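Local structure of probable cell division protein WhiA (Thermotoga maritima, 3HYJ) at residues S24-I29 / V108-S113. The protein is probably involved in cell division and chromosome segregation, and pairs a degenerate LAGLIDADG homing endonuclease domain, the part in this model, with a DNA-binding helix-turn-helix domain. Residues are numbered along the deposited sequence; the frame is centred on the assembly and turned at random.
Sequences SREEVI and VALFVS
Leu110 sets its CG beside its own backbone N, anti to the carbonyl carbon (chi1 -60°), and from there its methyls reach the first turn of the other helix, while Glu27 runs extended beyond CG (chi2 159°) and carries its carboxylate along to Ala109. The two side chains cross at about a right angle: Leu110 CD2 sits 3.7 Å from Glu27 CG and also rests against the Glu27 backbone N, and the other branch, CD1, reaches Glu26 CG. Ser113 OG comes against the Glu27 chain from another flank, 3.3 Å from Glu27 CB, so the methylenes lie against both a leucine methyl and a serine hydroxyl. At the outer end, Glu27 OE2 meets the methyl of Ala109 at 3.3 Å. The other carboxylate oxygen, OE1, turns back to its own helix start, where Ser24 N donates to it over 2.7 Å, nearly along its C-O axis. Ser24 OG in turn accepts from Glu27 N (3.1 Å), and this reciprocal pair is a capping box that closes the N-terminus of helix 25-39. Glu27 therefore does two jobs, with its polar end capping and its aliphatic part packing. With an alanine in place of Glu27, Ser24 N would probably lose its carboxylate acceptor, and Leu110 CD2 the CG it packs on. The axes of the two helical segments approach to 8.3 Å and run in the same general direction, crossing at -38°. Helices 25-39 and 108-122 each lead into a four-stranded antiparallel sheet, as the paired LAGLIDADG helices of homing endonucleases do, and this contact joins their N-terminal ends at the surface. Next to it, Ser30 continues the packing against Leu110 and Ser113, Val28 turns to Tyr68 of helix 56-68, and Phe111 packs on helix 141-155.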
loop_
_atom_site.group_PDB
_atom_site.type_symbol
_atom_site.label_atom_id
_atom_site.label_comp_id
_atom_site.label_asym_id
_atom_site.label_seq_id
_atom_site.Cartn_x
_atom_site.Cartn_y
_atom_site.Cartn_z
ATOM N N SER A 24 -2.543 -14.240 -9.349
ATOM C CA SER A 24 -2.292 -14.153 -10.779
ATOM C C SER A 24 -1.250 -13.089 -11.047
ATOM O O SER A 24 -1.033 -12.206 -10.236
ATOM C CB SER A 24 -3.584 -13.823 -11.538
ATOM O OG SER A 24 -4.115 -12.564 -11.148
ATOM N N ARG A 25 -0.611 -13.170 -12.203
ATOM C CA ARG A 25 0.333 -12.135 -12.604
ATOM C C ARG A 25 -0.313 -10.742 -12.472
ATOM O O ARG A 25 0.305 -9.766 -12.010
ATOM C CB ARG A 25 0.846 -12.390 -14.036
ATOM C CG ARG A 25 1.668 -11.241 -14.616
ATOM C CD ARG A 25 2.480 -11.638 -15.839
ATOM N NE ARG A 25 3.933 -11.557 -15.616
ATOM C CZ ARG A 25 4.698 -10.504 -15.921
ATOM N NH1 ARG A 25 4.170 -9.411 -16.455
ATOM N NH2 ARG A 25 6.004 -10.536 -15.679
ATOM N N GLU A 26 -1.573 -10.682 -12.859
ATOM C CA GLU A 26 -2.282 -9.425 -12.939
ATOM C C GLU A 26 -2.607 -8.866 -11.544
ATOM O O GLU A 26 -2.596 -7.646 -11.330
ATOM C CB GLU A 26 -3.543 -9.627 -13.780
ATOM C CG GLU A 26 -3.860 -8.460 -14.671
ATOM C CD GLU A 26 -4.199 -8.846 -16.097
ATOM O OE1 GLU A 26 -3.517 -9.730 -16.649
ATOM O OE2 GLU A 26 -5.126 -8.239 -16.675
ATOM N N GLU A 27 -2.890 -9.762 -10.602
ATOM C CA GLU A 27 -3.075 -9.386 -9.205
ATOM C C GLU A 27 -1.782 -8.825 -8.612
ATOM O O GLU A 27 -1.814 -7.865 -7.843
ATOM C CB GLU A 27 -3.552 -10.587 -8.377
ATOM C CG GLU A 27 -5.047 -10.760 -8.319
ATOM C CD GLU A 27 -5.465 -12.180 -7.950
ATOM O OE1 GLU A 27 -4.666 -13.125 -8.154
ATOM O OE2 GLU A 27 -6.612 -12.354 -7.471
ATOM N N VAL A 28 -0.656 -9.433 -8.968
ATOM C CA VAL A 28 0.661 -8.952 -8.566
ATOM C C VAL A 28 0.946 -7.599 -9.181
ATOM O O VAL A 28 1.458 -6.719 -8.536
ATOM C CB VAL A 28 1.775 -9.943 -8.994
ATOM C CG1 VAL A 28 3.141 -9.263 -9.058
ATOM C CG2 VAL A 28 1.808 -11.130 -8.078
ATOM N N ILE A 29 0.628 -7.419 -10.445
ATOM C CA ILE A 29 0.859 -6.130 -11.088
ATOM C C ILE A 29 -0.028 -5.025 -10.485
ATOM O O ILE A 29 0.431 -3.899 -10.348
ATOM C CB ILE A 29 0.660 -6.209 -12.626
ATOM C CG1 ILE A 29 1.736 -7.124 -13.259
ATOM C CG2 ILE A 29 0.729 -4.828 -13.229
ATOM C CD1 ILE A 29 1.524 -7.445 -14.762
ATOM N N VAL A 108 -12.937 -7.119 -8.500
ATOM C CA VAL A 108 -12.694 -7.063 -7.052
ATOM C C VAL A 108 -11.336 -7.653 -6.645
ATOM O O VAL A 108 -10.675 -7.090 -5.809
ATOM C CB VAL A 108 -13.873 -7.695 -6.243
ATOM C CG1 VAL A 108 -13.950 -9.214 -6.457
ATOM C CG2 VAL A 108 -13.753 -7.324 -4.771
ATOM N N ALA A 109 -10.920 -8.763 -7.252
ATOM C CA ALA A 109 -9.597 -9.356 -6.972
ATOM C C ALA A 109 -8.436 -8.431 -7.330
ATOM O O ALA A 109 -7.462 -8.372 -6.609
ATOM C CB ALA A 109 -9.429 -10.679 -7.684
ATOM N N LEU A 110 -8.503 -7.735 -8.453
ATOM C CA LEU A 110 -7.412 -6.829 -8.798
ATOM C C LEU A 110 -7.480 -5.613 -7.882
ATOM O O LEU A 110 -6.462 -5.084 -7.469
ATOM C CB LEU A 110 -7.440 -6.406 -10.276
ATOM C CG LEU A 110 -7.328 -7.501 -11.353
ATOM C CD1 LEU A 110 -7.041 -6.884 -12.735
ATOM C CD2 LEU A 110 -6.279 -8.544 -11.026
ATOM N N PHE A 111 -8.685 -5.181 -7.548
ATOM C CA PHE A 111 -8.837 -4.038 -6.677
ATOM C C PHE A 111 -8.294 -4.355 -5.320
ATOM O O PHE A 111 -7.504 -3.589 -4.769
ATOM C CB PHE A 111 -10.288 -3.605 -6.531
ATOM C CG PHE A 111 -10.440 -2.313 -5.798
ATOM C CD1 PHE A 111 -9.724 -1.196 -6.197
ATOM C CD2 PHE A 111 -11.284 -2.205 -4.714
ATOM C CE1 PHE A 111 -9.859 0.010 -5.528
ATOM C CE2 PHE A 111 -11.431 -0.999 -4.046
ATOM C CZ PHE A 111 -10.717 0.113 -4.456
ATOM N N VAL A 112 -8.721 -5.471 -4.762
ATOM C CA VAL A 112 -8.177 -5.896 -3.486
ATOM C C VAL A 112 -6.653 -5.875 -3.530
ATOM O O VAL A 112 -6.022 -5.339 -2.617
ATOM C CB VAL A 112 -8.680 -7.281 -3.096
ATOM C CG1 VAL A 112 -7.564 -8.111 -2.508
ATOM C CG2 VAL A 112 -9.851 -7.136 -2.144
ATOM N N SER A 113 -6.061 -6.431 -4.586
ATOM C CA SER A 113 -4.598 -6.465 -4.708
ATOM C C SER A 113 -4.012 -5.057 -4.728
ATOM O O SER A 113 -2.943 -4.801 -4.180
ATOM C CB SER A 113 -4.161 -7.220 -5.956
ATOM O OG SER A 113 -4.213 -8.622 -5.756
#